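RNA-dependent RNA Polymerase (Bombyx mori cytoplasmic polyhedrosis virus, PDB 6TZ0) catalyses RNA-directed RNA synthesis inside a double-stranded RNA virus, making plus strands by conservative transcription and probably also the complementary minus strands. Local coordinates at residues F12-R16 and V158-T162; L777-F782 and Y845-P849; M863-G868 and Y1141-Q1147. All coordinates share one frame; numbering follows the deposited sequence.

Contact 1 of 3, residues F12-R16 and V158-T162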
ATOM      1  N   PHE A  12      -1.120 -48.248   8.466  1.00 50.88           N
ATOM      2  CA  PHE A  12      -1.759 -46.956   8.679  1.00 50.88           C
ATOM      3  C   PHE A  12      -2.628 -46.557   7.498  1.00 50.88           C
ATOM      4  O   PHE A  12      -3.667 -45.919   7.688  1.00 50.88           O
ATOM      5  CB  PHE A  12      -0.710 -45.881   8.947  1.00 50.88           C
ATOM      6  CG  PHE A  12      -1.261 -44.485   8.935  1.00 50.88           C
ATOM      7  CD1 PHE A  12      -2.100 -44.051   9.944  1.00 50.88           C
ATOM      8  CD2 PHE A  12      -0.941 -43.608   7.913  1.00 50.88           C
ATOM      9  CE1 PHE A  12      -2.618 -42.772   9.930  1.00 50.88           C
ATOM     10  CE2 PHE A  12      -1.452 -42.328   7.894  1.00 50.88           C
ATOM     11  CZ  PHE A  12      -2.291 -41.910   8.904  1.00 50.88           C
ATOM     12  N   SER A  13      -2.235 -46.927   6.277  1.00 50.22           N
ATOM     13  CA  SER A  13      -3.013 -46.557   5.102  1.00 50.22           C
ATOM     14  C   SER A  13      -4.351 -47.278   5.038  1.00 50.22           C
ATOM     15  O   SER A  13      -5.248 -46.825   4.322  1.00 50.22           O
ATOM     16  CB  SER A  13      -2.226 -46.848   3.829  1.00 50.22           C
ATOM     17  OG  SER A  13      -2.096 -48.240   3.638  1.00 50.22           O
ATOM     18  N   GLU A  14      -4.509 -48.381   5.768  1.00 52.74           N
ATOM     19  CA  GLU A  14      -5.759 -49.117   5.781  1.00 52.74           C
ATOM     20  C   GLU A  14      -6.602 -48.885   7.024  1.00 52.74           C
ATOM     21  O   GLU A  14      -7.820 -49.069   6.960  1.00 52.74           O
ATOM     22  CB  GLU A  14      -5.488 -50.619   5.623  1.00 52.74           C
ATOM     23  CG  GLU A  14      -4.686 -51.230   6.741  1.00 52.74           C
ATOM     24  CD  GLU A  14      -4.352 -52.679   6.483  1.00 52.74           C
ATOM     25  OE1 GLU A  14      -4.740 -53.194   5.414  1.00 52.74           O
ATOM     26  OE2 GLU A  14      -3.696 -53.302   7.344  1.00 52.74           O
ATOM     27  N   THR A  15      -6.003 -48.461   8.135  1.00 50.16           N
ATOM     28  CA  THR A  15      -6.739 -48.234   9.370  1.00 50.16           C
ATOM     29  C   THR A  15      -6.898 -46.768   9.729  1.00 50.16           C
ATOM     30  O   THR A  15      -7.851 -46.429  10.433  1.00 50.16           O
ATOM     31  CB  THR A  15      -6.054 -48.949  10.540  1.00 50.16           C
ATOM     32  OG1 THR A  15      -4.730 -48.433  10.706  1.00 50.16           O
ATOM     33  CG2 THR A  15      -5.972 -50.433  10.275  1.00 50.16           C
ATOM     34  N   ARG A  16      -5.975 -45.912   9.270  1.00 46.35           N
ATOM     35  CA  ARG A  16      -5.936 -44.470   9.548  1.00 46.35           C
ATOM     36  C   ARG A  16      -5.887 -44.175  11.043  1.00 46.35           C
ATOM     37  O   ARG A  16      -6.402 -43.159  11.506  1.00 46.35           O
ATOM     38  CB  ARG A  16      -7.097 -43.734   8.874  1.00 46.35           C
ATOM     39  CG  ARG A  16      -7.033 -43.817   7.365  1.00 46.35           C
ATOM     40  CD  ARG A  16      -8.171 -43.081   6.696  1.00 46.35           C
ATOM     41  NE  ARG A  16      -8.166 -43.297   5.254  1.00 46.35           N
ATOM     42  CZ  ARG A  16      -9.087 -42.825   4.424  1.00 46.35           C
ATOM     43  NH1 ARG A  16     -10.088 -42.096   4.891  1.00 46.35           N
ATOM     44  NH2 ARG A  16      -9.004 -43.077   3.128  1.00 46.35           N
ATOM     45  N   VAL A 158      -1.530 -42.819   0.384  1.00 45.41           N
ATOM     46  CA  VAL A 158      -2.062 -43.339   1.641  1.00 45.41           C
ATOM     47  C   VAL A 158      -3.582 -43.197   1.684  1.00 45.41           C
ATOM     48  O   VAL A 158      -4.280 -44.067   2.221  1.00 45.41           O
ATOM     49  CB  VAL A 158      -1.360 -42.654   2.828  1.00 45.41           C
ATOM     50  CG1 VAL A 158      -1.964 -43.046   4.161  1.00 45.41           C
ATOM     51  CG2 VAL A 158       0.089 -43.044   2.818  1.00 45.41           C
ATOM     52  N   TRP A 159      -4.127 -42.146   1.064  1.00 42.68           N
ATOM     53  CA  TRP A 159      -5.581 -42.004   1.047  1.00 42.68           C
ATOM     54  C   TRP A 159      -6.235 -43.051   0.152  1.00 42.68           C
ATOM     55  O   TRP A 159      -7.169 -43.738   0.577  1.00 42.68           O
ATOM     56  CB  TRP A 159      -5.984 -40.608   0.589  1.00 42.68           C
ATOM     57  CG  TRP A 159      -7.464 -40.346   0.714  1.00 42.68           C
ATOM     58  CD1 TRP A 159      -8.416 -40.563  -0.236  1.00 42.68           C
ATOM     59  CD2 TRP A 159      -8.146 -39.773   1.836  1.00 42.68           C
ATOM     60  NE1 TRP A 159      -9.647 -40.200   0.235  1.00 42.68           N
ATOM     61  CE2 TRP A 159      -9.509 -39.706   1.504  1.00 42.68           C
ATOM     62  CE3 TRP A 159      -7.738 -39.326   3.094  1.00 42.68           C
ATOM     63  CZ2 TRP A 159     -10.465 -39.209   2.380  1.00 42.68           C
ATOM     64  CZ3 TRP A 159      -8.685 -38.833   3.959  1.00 42.68           C
ATOM     65  CH2 TRP A 159     -10.032 -38.776   3.600  1.00 42.68           C
ATOM     66  N   TYR A 160      -5.766 -43.195  -1.086  1.00 41.92           N
ATOM     67  CA  TYR A 160      -6.449 -44.085  -2.016  1.00 41.92           C
ATOM     68  C   TYR A 160      -5.944 -45.520  -1.991  1.00 41.92           C
ATOM     69  O   TYR A 160      -6.474 -46.348  -2.738  1.00 41.92           O
ATOM     70  CB  TYR A 160      -6.358 -43.522  -3.433  1.00 41.92           C
ATOM     71  CG  TYR A 160      -7.269 -42.344  -3.626  1.00 41.92           C
ATOM     72  CD1 TYR A 160      -8.600 -42.530  -3.964  1.00 41.92           C
ATOM     73  CD2 TYR A 160      -6.819 -41.052  -3.413  1.00 41.92           C
ATOM     74  CE1 TYR A 160      -9.445 -41.463  -4.126  1.00 41.92           C
ATOM     75  CE2 TYR A 160      -7.661 -39.976  -3.567  1.00 41.92           C
ATOM     76  CZ  TYR A 160      -8.974 -40.191  -3.922  1.00 41.92           C
ATOM     77  OH  TYR A 160      -9.816 -39.123  -4.081  1.00 41.92           O
ATOM     78  N   GLN A 161      -4.906 -45.814  -1.199  1.00 47.96           N
ATOM     79  CA  GLN A 161      -4.363 -47.155  -0.926  1.00 47.96           C
ATOM     80  C   GLN A 161      -3.797 -47.859  -2.159  1.00 47.96           C
ATOM     81  O   GLN A 161      -3.348 -49.003  -2.063  1.00 47.96           O
ATOM     82  CB  GLN A 161      -5.391 -48.067  -0.251  1.00 47.96           C
ATOM     83  CG  GLN A 161      -5.812 -47.625   1.123  1.00 47.96           C
ATOM     84  CD  GLN A 161      -6.770 -48.602   1.766  1.00 47.96           C
ATOM     85  OE1 GLN A 161      -7.074 -49.650   1.203  1.00 47.96           O
ATOM     86  NE2 GLN A 161      -7.286 -48.243   2.930  1.00 47.96           N
ATOM     87  N   THR A 162      -3.806 -47.214  -3.323  1.00 47.40           N
ATOM     88  CA  THR A 162      -3.298 -47.779  -4.559  1.00 47.40           C
ATOM     89  C   THR A 162      -2.385 -46.752  -5.199  1.00 47.40           C
ATOM     90  O   THR A 162      -2.359 -45.585  -4.801  1.00 47.40           O
ATOM     91  CB  THR A 162      -4.401 -48.142  -5.564  1.00 47.40           C
ATOM     92  OG1 THR A 162      -5.074 -46.952  -5.984  1.00 47.40           O
ATOM     93  CG2 THR A 162      -5.411 -49.112  -4.966  1.00 47.40           C
TER

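Contact 2 of 3, residues L777-F782 and Y845-P849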
ATOM      1  N   LEU A 777      -7.552 -32.982   3.378  1.00 41.96           N
ATOM      2  CA  LEU A 777      -6.703 -31.828   3.627  1.00 41.96           C
ATOM      3  C   LEU A 777      -5.930 -31.977   4.934  1.00 41.96           C
ATOM      4  O   LEU A 777      -4.784 -31.521   5.038  1.00 41.96           O
ATOM      5  CB  LEU A 777      -7.577 -30.577   3.600  1.00 41.96           C
ATOM      6  CG  LEU A 777      -7.049 -29.164   3.769  1.00 41.96           C
ATOM      7  CD1 LEU A 777      -7.779 -28.268   2.818  1.00 41.96           C
ATOM      8  CD2 LEU A 777      -7.386 -28.735   5.156  1.00 41.96           C
ATOM      9  N   LYS A 778      -6.522 -32.648   5.929  1.00 44.22           N
ATOM     10  CA  LYS A 778      -5.779 -32.945   7.152  1.00 44.22           C
ATOM     11  C   LYS A 778      -4.654 -33.938   6.884  1.00 44.22           C
ATOM     12  O   LYS A 778      -3.546 -33.796   7.418  1.00 44.22           O
ATOM     13  CB  LYS A 778      -6.713 -33.475   8.243  1.00 44.22           C
ATOM     14  CG  LYS A 778      -6.021 -33.627   9.598  1.00 44.22           C
ATOM     15  CD  LYS A 778      -7.005 -33.820  10.742  1.00 44.22           C
ATOM     16  CE  LYS A 778      -7.489 -35.247  10.880  1.00 44.22           C
ATOM     17  NZ  LYS A 778      -6.433 -36.095  11.484  1.00 44.22           N
ATOM     18  N   MET A 779      -4.913 -34.935   6.036  1.00 44.91           N
ATOM     19  CA  MET A 779      -3.862 -35.888   5.683  1.00 44.91           C
ATOM     20  C   MET A 779      -2.752 -35.225   4.873  1.00 44.91           C
ATOM     21  O   MET A 779      -1.566 -35.530   5.062  1.00 44.91           O
ATOM     22  CB  MET A 779      -4.455 -37.071   4.924  1.00 44.91           C
ATOM     23  CG  MET A 779      -3.465 -38.183   4.667  1.00 44.91           C
ATOM     24  SD  MET A 779      -4.219 -39.649   3.970  1.00 44.91           S
ATOM     25  CE  MET A 779      -5.077 -40.261   5.410  1.00 44.91           C
ATOM     26  N   LEU A 780      -3.119 -34.291   3.992  1.00 43.39           N
ATOM     27  CA  LEU A 780      -2.134 -33.576   3.190  1.00 43.39           C
ATOM     28  C   LEU A 780      -1.244 -32.694   4.055  1.00 43.39           C
ATOM     29  O   LEU A 780      -0.024 -32.644   3.852  1.00 43.39           O
ATOM     30  CB  LEU A 780      -2.852 -32.743   2.134  1.00 43.39           C
ATOM     31  CG  LEU A 780      -2.001 -31.980   1.136  1.00 43.39           C
ATOM     32  CD1 LEU A 780      -1.181 -32.949   0.327  1.00 43.39           C
ATOM     33  CD2 LEU A 780      -2.904 -31.189   0.243  1.00 43.39           C
ATOM     34  N   GLY A 781      -1.831 -32.009   5.038  1.00 45.45           N
ATOM     35  CA  GLY A 781      -1.028 -31.239   5.972  1.00 45.45           C
ATOM     36  C   GLY A 781      -0.149 -32.094   6.866  1.00 45.45           C
ATOM     37  O   GLY A 781       0.976 -31.696   7.194  1.00 45.45           O
ATOM     38  N   PHE A 782      -0.636 -33.277   7.262  1.00 47.02           N
ATOM     39  CA  PHE A 782       0.196 -34.206   8.023  1.00 47.02           C
ATOM     40  C   PHE A 782       1.404 -34.666   7.223  1.00 47.02           C
ATOM     41  O   PHE A 782       2.513 -34.743   7.757  1.00 47.02           O
ATOM     42  CB  PHE A 782      -0.619 -35.416   8.472  1.00 47.02           C
ATOM     43  CG  PHE A 782       0.213 -36.514   9.078  1.00 47.02           C
ATOM     44  CD1 PHE A 782       0.774 -36.372  10.334  1.00 47.02           C
ATOM     45  CD2 PHE A 782       0.421 -37.698   8.389  1.00 47.02           C
ATOM     46  CE1 PHE A 782       1.536 -37.387  10.883  1.00 47.02           C
ATOM     47  CE2 PHE A 782       1.178 -38.709   8.931  1.00 47.02           C
ATOM     48  CZ  PHE A 782       1.736 -38.554  10.181  1.00 47.02           C
ATOM     49  N   TYR A 845      -0.680 -29.724  15.574  1.00 45.21           N
ATOM     50  CA  TYR A 845      -1.465 -30.209  14.461  1.00 45.21           C
ATOM     51  C   TYR A 845      -2.496 -31.224  14.955  1.00 45.21           C
ATOM     52  O   TYR A 845      -2.258 -31.902  15.957  1.00 45.21           O
ATOM     53  CB  TYR A 845      -0.541 -30.843  13.413  1.00 45.21           C
ATOM     54  CG  TYR A 845      -1.184 -31.117  12.093  1.00 45.21           C
ATOM     55  CD1 TYR A 845      -1.436 -30.084  11.210  1.00 45.21           C
ATOM     56  CD2 TYR A 845      -1.545 -32.399  11.729  1.00 45.21           C
ATOM     57  CE1 TYR A 845      -2.034 -30.314  10.014  1.00 45.21           C
ATOM     58  CE2 TYR A 845      -2.140 -32.644  10.525  1.00 45.21           C
ATOM     59  CZ  TYR A 845      -2.379 -31.595   9.672  1.00 45.21           C
ATOM     60  OH  TYR A 845      -2.976 -31.817   8.469  1.00 45.21           O
ATOM     61  N   PRO A 846      -3.673 -31.302  14.325  1.00 45.41           N
ATOM     62  CA  PRO A 846      -4.669 -32.297  14.743  1.00 45.41           C
ATOM     63  C   PRO A 846      -4.208 -33.727  14.505  1.00 45.41           C
ATOM     64  O   PRO A 846      -3.657 -34.058  13.455  1.00 45.41           O
ATOM     65  CB  PRO A 846      -5.886 -31.956  13.878  1.00 45.41           C
ATOM     66  CG  PRO A 846      -5.720 -30.534  13.565  1.00 45.41           C
ATOM     67  CD  PRO A 846      -4.259 -30.312  13.408  1.00 45.41           C
ATOM     68  N   ALA A 847      -4.456 -34.575  15.492  1.00 46.12           N
ATOM     69  CA  ALA A 847      -3.882 -35.909  15.544  1.00 46.12           C
ATOM     70  C   ALA A 847      -4.877 -36.985  15.133  1.00 46.12           C
ATOM     71  O   ALA A 847      -6.092 -36.793  15.158  1.00 46.12           O
ATOM     72  CB  ALA A 847      -3.353 -36.205  16.949  1.00 46.12           C
ATOM     73  N   TYR A 848      -4.328 -38.127  14.750  1.00 46.72           N
ATOM     74  CA  TYR A 848      -5.071 -39.345  14.456  1.00 46.72           C
ATOM     75  C   TYR A 848      -5.225 -40.167  15.731  1.00 46.72           C
ATOM     76  O   TYR A 848      -4.584 -39.861  16.739  1.00 46.72           O
ATOM     77  CB  TYR A 848      -4.338 -40.112  13.356  1.00 46.72           C
ATOM     78  CG  TYR A 848      -4.456 -39.485  11.993  1.00 46.72           C
ATOM     79  CD1 TYR A 848      -5.530 -39.779  11.169  1.00 46.72           C
ATOM     80  CD2 TYR A 848      -3.506 -38.582  11.539  1.00 46.72           C
ATOM     81  CE1 TYR A 848      -5.652 -39.207   9.931  1.00 46.72           C
ATOM     82  CE2 TYR A 848      -3.615 -38.004  10.295  1.00 46.72           C
ATOM     83  CZ  TYR A 848      -4.692 -38.321   9.498  1.00 46.72           C
ATOM     84  OH  TYR A 848      -4.814 -37.749   8.261  1.00 46.72           O
ATOM     85  N   PRO A 849      -6.105 -41.179  15.751  1.00 48.62           N
ATOM     86  CA  PRO A 849      -6.233 -42.026  16.955  1.00 48.62           C
ATOM     87  C   PRO A 849      -4.956 -42.761  17.338  1.00 48.62           C
ATOM     88  O   PRO A 849      -4.405 -43.537  16.559  1.00 48.62           O
ATOM     89  CB  PRO A 849      -7.340 -43.009  16.565  1.00 48.62           C
ATOM     90  CG  PRO A 849      -8.163 -42.270  15.635  1.00 48.62           C
ATOM     91  CD  PRO A 849      -7.245 -41.414  14.838  1.00 48.62           C
TER

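Contact 3 of 3, residues M863-G868 and Y1141-Q1147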
ATOM      1  N   MET A 863     -11.157 -30.884  12.328  1.00 45.70           N
ATOM      2  CA  MET A 863     -10.600 -29.636  11.836  1.00 45.70           C
ATOM      3  C   MET A 863     -10.985 -28.439  12.689  1.00 45.70           C
ATOM      4  O   MET A 863     -10.585 -27.317  12.369  1.00 45.70           O
ATOM      5  CB  MET A 863     -11.047 -29.410  10.396  1.00 45.70           C
ATOM      6  CG  MET A 863     -10.624 -30.533   9.486  1.00 45.70           C
ATOM      7  SD  MET A 863      -8.852 -30.792   9.571  1.00 45.70           S
ATOM      8  CE  MET A 863      -8.295 -29.295   8.801  1.00 45.70           C
ATOM      9  N   PHE A 864     -11.743 -28.650  13.763  1.00 42.35           N
ATOM     10  CA  PHE A 864     -12.179 -27.577  14.640  1.00 42.35           C
ATOM     11  C   PHE A 864     -11.586 -27.704  16.032  1.00 42.35           C
ATOM     12  O   PHE A 864     -12.128 -27.139  16.982  1.00 42.35           O
ATOM     13  CB  PHE A 864     -13.699 -27.559  14.737  1.00 42.35           C
ATOM     14  CG  PHE A 864     -14.378 -27.441  13.425  1.00 42.35           C
ATOM     15  CD1 PHE A 864     -14.404 -26.242  12.751  1.00 42.35           C
ATOM     16  CD2 PHE A 864     -15.009 -28.530  12.869  1.00 42.35           C
ATOM     17  CE1 PHE A 864     -15.043 -26.139  11.555  1.00 42.35           C
ATOM     18  CE2 PHE A 864     -15.659 -28.431  11.668  1.00 42.35           C
ATOM     19  CZ  PHE A 864     -15.669 -27.233  11.004  1.00 42.35           C
ATOM     20  N   THR A 865     -10.494 -28.441  16.181  1.00 43.64           N
ATOM     21  CA  THR A 865      -9.921 -28.619  17.501  1.00 43.64           C
ATOM     22  C   THR A 865      -9.049 -27.427  17.877  1.00 43.64           C
ATOM     23  O   THR A 865      -8.432 -26.779  17.026  1.00 43.64           O
ATOM     24  CB  THR A 865      -9.131 -29.928  17.579  1.00 43.64           C
ATOM     25  OG1 THR A 865      -8.600 -30.096  18.897  1.00 43.64           O
ATOM     26  CG2 THR A 865      -8.006 -29.960  16.576  1.00 43.64           C
ATOM     27  N   ALA A 866      -9.039 -27.121  19.168  1.00 44.84           N
ATOM     28  CA  ALA A 866      -8.337 -25.957  19.668  1.00 44.84           C
ATOM     29  C   ALA A 866      -6.841 -26.227  19.731  1.00 44.84           C
ATOM     30  O   ALA A 866      -6.387 -27.364  19.858  1.00 44.84           O
ATOM     31  CB  ALA A 866      -8.861 -25.566  21.044  1.00 44.84           C
ATOM     32  N   ARG A 867      -6.072 -25.154  19.642  1.00 46.68           N
ATOM     33  CA  ARG A 867      -4.628 -25.224  19.744  1.00 46.68           C
ATOM     34  C   ARG A 867      -4.197 -24.492  21.002  1.00 46.68           C
ATOM     35  O   ARG A 867      -5.023 -24.097  21.825  1.00 46.68           O
ATOM     36  CB  ARG A 867      -3.957 -24.643  18.501  1.00 46.68           C
ATOM     37  CG  ARG A 867      -4.202 -25.487  17.274  1.00 46.68           C
ATOM     38  CD  ARG A 867      -3.518 -24.931  16.053  1.00 46.68           C
ATOM     39  NE  ARG A 867      -3.731 -25.792  14.897  1.00 46.68           N
ATOM     40  CZ  ARG A 867      -4.713 -25.631  14.021  1.00 46.68           C
ATOM     41  NH1 ARG A 867      -4.835 -26.464  12.997  1.00 46.68           N
ATOM     42  NH2 ARG A 867      -5.562 -24.628  14.158  1.00 46.68           N
ATOM     43  N   GLY A 868      -2.891 -24.328  21.156  1.00 48.76           N
ATOM     44  CA  GLY A 868      -2.373 -23.715  22.357  1.00 48.76           C
ATOM     45  C   GLY A 868      -2.093 -24.744  23.426  1.00 48.76           C
ATOM     46  O   GLY A 868      -1.603 -25.836  23.128  1.00 48.76           O
ATOM     47  N   TYR A1141      -6.963 -21.953  25.649  1.00 51.11           N
ATOM     48  CA  TYR A1141      -7.125 -22.522  24.318  1.00 51.11           C
ATOM     49  C   TYR A1141      -7.071 -21.428  23.256  1.00 51.11           C
ATOM     50  O   TYR A1141      -7.219 -20.241  23.549  1.00 51.11           O
ATOM     51  CB  TYR A1141      -8.433 -23.310  24.210  1.00 51.11           C
ATOM     52  CG  TYR A1141      -9.704 -22.507  24.402  1.00 51.11           C
ATOM     53  CD1 TYR A1141     -10.243 -22.313  25.664  1.00 51.11           C
ATOM     54  CD2 TYR A1141     -10.386 -21.980  23.316  1.00 51.11           C
ATOM     55  CE1 TYR A1141     -11.406 -21.600  25.833  1.00 51.11           C
ATOM     56  CE2 TYR A1141     -11.546 -21.269  23.480  1.00 51.11           C
ATOM     57  CZ  TYR A1141     -12.049 -21.079  24.741  1.00 51.11           C
ATOM     58  OH  TYR A1141     -13.207 -20.370  24.919  1.00 51.11           O
ATOM     59  N   VAL A1142      -6.845 -21.844  22.007  1.00 46.57           N
ATOM     60  CA  VAL A1142      -6.754 -20.938  20.862  1.00 46.57           C
ATOM     61  C   VAL A1142      -7.577 -21.515  19.716  1.00 46.57           C
ATOM     62  O   VAL A1142      -7.329 -22.646  19.283  1.00 46.57           O
ATOM     63  CB  VAL A1142      -5.300 -20.713  20.403  1.00 46.57           C
ATOM     64  CG1 VAL A1142      -5.268 -19.902  19.130  1.00 46.57           C
ATOM     65  CG2 VAL A1142      -4.477 -20.002  21.461  1.00 46.57           C
ATOM     66  N   LEU A1143      -8.546 -20.743  19.224  1.00 45.21           N
ATOM     67  CA  LEU A1143      -9.213 -20.999  17.949  1.00 45.21           C
ATOM     68  C   LEU A1143      -8.940 -19.840  16.996  1.00 45.21           C
ATOM     69  O   LEU A1143      -8.149 -18.943  17.286  1.00 45.21           O
ATOM     70  CB  LEU A1143     -10.723 -21.198  18.105  1.00 45.21           C
ATOM     71  CG  LEU A1143     -11.286 -22.563  18.513  1.00 45.21           C
ATOM     72  CD1 LEU A1143     -10.674 -23.672  17.675  1.00 45.21           C
ATOM     73  CD2 LEU A1143     -11.152 -22.846  19.970  1.00 45.21           C
ATOM     74  N   SER A1144      -9.610 -19.861  15.850  1.00 44.80           N
ATOM     75  CA  SER A1144      -9.429 -18.853  14.817  1.00 44.80           C
ATOM     76  C   SER A1144     -10.763 -18.534  14.161  1.00 44.80           C
ATOM     77  O   SER A1144     -11.641 -19.399  14.083  1.00 44.80           O
ATOM     78  CB  SER A1144      -8.425 -19.335  13.759  1.00 44.80           C
ATOM     79  OG  SER A1144      -8.255 -18.378  12.731  1.00 44.80           O
ATOM     80  N   PRO A1145     -10.956 -17.293  13.704  1.00 42.71           N
ATOM     81  CA  PRO A1145     -12.216 -16.957  13.025  1.00 42.71           C
ATOM     82  C   PRO A1145     -12.392 -17.622  11.669  1.00 42.71           C
ATOM     83  O   PRO A1145     -13.533 -17.895  11.284  1.00 42.71           O
ATOM     84  CB  PRO A1145     -12.146 -15.431  12.897  1.00 42.71           C
ATOM     85  CG  PRO A1145     -11.233 -15.011  13.980  1.00 42.71           C
ATOM     86  CD  PRO A1145     -10.206 -16.085  14.082  1.00 42.71           C
ATOM     87  N   ARG A1146     -11.314 -17.877  10.924  1.00 41.41           N
ATOM     88  CA  ARG A1146     -11.438 -18.651   9.693  1.00 41.41           C
ATOM     89  C   ARG A1146     -11.747 -20.110   9.972  1.00 41.41           C
ATOM     90  O   ARG A1146     -12.298 -20.797   9.108  1.00 41.41           O
ATOM     91  CB  ARG A1146     -10.157 -18.553   8.867  1.00 41.41           C
ATOM     92  CG  ARG A1146      -9.878 -17.180   8.322  1.00 41.41           C
ATOM     93  CD  ARG A1146     -10.849 -16.863   7.211  1.00 41.41           C
ATOM     94  NE  ARG A1146     -10.628 -15.541   6.643  1.00 41.41           N
ATOM     95  CZ  ARG A1146     -11.409 -14.996   5.721  1.00 41.41           C
ATOM     96  NH1 ARG A1146     -11.141 -13.786   5.256  1.00 41.41           N
ATOM     97  NH2 ARG A1146     -12.458 -15.663   5.264  1.00 41.41           N
ATOM     98  N   GLN A1147     -11.398 -20.591  11.159  1.00 41.94           N
ATOM     99  CA  GLN A1147     -11.659 -21.970  11.539  1.00 41.94           C
ATOM    100  C   GLN A1147     -13.112 -22.147  11.965  1.00 41.94           C
ATOM    101  O   GLN A1147     -13.780 -23.098  11.550  1.00 41.94           O
ATOM    102  CB  GLN A1147     -10.693 -22.363  12.660  1.00 41.94           C
ATOM    103  CG  GLN A1147     -10.674 -23.826  13.018  1.00 41.94           C
ATOM    104  CD  GLN A1147      -9.670 -24.136  14.103  1.00 41.94           C
ATOM    105  OE1 GLN A1147      -9.068 -23.234  14.680  1.00 41.94           O
ATOM    106  NE2 GLN A1147      -9.467 -25.415  14.369  1.00 41.94           N
TER

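Contact 1 of 3, residues F12-R16 and V158-T162
Arg-16 lays its guanidinium over the indole of Trp-159, and this cation-pi stack joins the C-terminal ends of two helices, 11-15 and 145-160. The CZ atom of Arg-16 stands 3.9 Å from the centroid of the six-membered ring of Trp-159 and only 9° off its normal, although the two planes are inclined by 28°. NH1 of Arg-16 comes down on the benzo end, 3.6 Å from CH2 of Trp-159, while NH2 hangs above the middle of the indole. The arginine reaches this far because its chain runs straight from CG to NE, leaving a backbone whose phi has turned positive just after the helix. From there NH2 of Arg-16 also gives a weak bond, 3.2 Å long, to the carbonyl O of Trp-159, so one residue offers the guanidinium both a pi face and an acceptor.

The arrangement is a worked example of reciprocity. Gln-161, likewise the first residue past its helix and likewise with positive phi, sends an extended side chain the other way. Each helix end thus receives a side-chain donor from the other, the one from Arg-16 being the weaker.

Beneath these polar contacts the packing is apolar and buried. CG1 of Val-158 lies 3.8 Å from CE2 of Phe-12, the two side chains crossing nearly at right angles, and also touches CB of Ser-13, whose hydroxyl bonds back to Thr-10 O. Trp-159 also touches Met-218 of helix 206-218 and Glu-775 of helix 774-786. At the solvent side, NE2 of Gln-161 donates a 2.8 Å hydrogen bond to Ser-13 O, tilted 24° from that carbonyl's plane.

Contact 2 of 3, residues L777-F782 and Y845-P849
Lys-778 lies between two tyrosines of the 845-849 loop, and its side chain meets a different partner at almost every step. CB passes Tyr-845 OH at the limit of contact, and CG of Lys-778 comes closer, 3.7 Å from Tyr-845 OH. CD of Lys-778 then rests 3.8 Å from CB of Pro-846. Bends at chi3 and chi4 turn the end of the chain so that NZ of Lys-778 sits over the middle of the Tyr-848 ring, 3.4 Å from its centroid and 11° off the normal. The result is a cation-pi contact within a buried site, and the same ammonium also has a salt bridge to Asp-860, which would be expected to offset its charge.

The flat groups around it are used differently. The hydroxyl of Tyr-845 is directed at Lys-778 O, which lies at the ring edge, probably as a donor, though the modelled separation is too short to trust. CE2 of Tyr-845 lies 3.8 Å from CB of Phe-782. Tyr-848 offers Lys-778 a face but turns its edge to the face of Phe-782, a T-shaped pair with planes at 73°, and OH of Tyr-848 reaches CB of Met-779 at 3.4 Å.

The loop therefore lies along one flank of helix 774-786. Leu-777 packs on Ile-764 of helix 754-766, Leu-780 on Ser-155 of helix 145-160, and Tyr-848 makes a further edge-to-face contact with Phe-12 of helix 11-15.

Contact 3 of 3, residues M863-G868 and Y1141-Q1147
Gln-1147 points its amide at the bend in 863-868, where one nitrogen serves two backbone carbonyls. NE2 of Gln-1147 donates hydrogen bonds to Met-863 O (3.0 Å) and Thr-865 O (3.2 Å), standing above both carbonyl planes, whereas Met-863 O itself falls in the plane of the amide. CG is anti to the backbone N (chi1 -170°) and the chain beyond is extended, which carries the amide across to these acceptors. In return, the edge of the Phe-864 ring faces the backbone of Gln-1147: CE1 of Phe-864 lies 3.3 Å from the backbone O of Gln-1147.

Farther along, the segments become a short antiparallel ladder of two strands. Arg-867 and Val-1142 form its hydrogen-bonded pair: Arg-867 N reaches Val-1142 O at 2.8 Å in an almost straight bond, and Val-1142 N answers to Arg-867 O. Their side chains share one face; CB of Ala-866 meets CD2 of Leu-1143 at 3.7 Å beside the ladder. The Arg-867 guanidinium crosses the Gln-1147 amide obliquely, planes 38° apart, but its salt bridge is to Asp-765.

That bridge ties the ladder to helix 754-766, while Phe-864, Thr-865 and Tyr-1141 pack against helix 1174-1188.

Followed from the N terminus, the chain closes three loops in series, none nested in or crossing another. Contact 1 brings 12-16 to the end of helix 145-160, contact 2 closes a shorter excursion from helix 774-786 to 845-849, and contact 3 spans the 272 residues between 868 and 1141. Their centres, 13 Å apart for contacts 1 and 2 and 14 Å for 2 and 3, lie nearly in a row. Helix 774-786 is the bridge: Met-779 packs its sulfur on Trp-159 of contact 1, while Lys-778 and Leu-777 meet Met-863 of contact 3. Long-range closures thereby link the N-terminal helices to the C-terminal region.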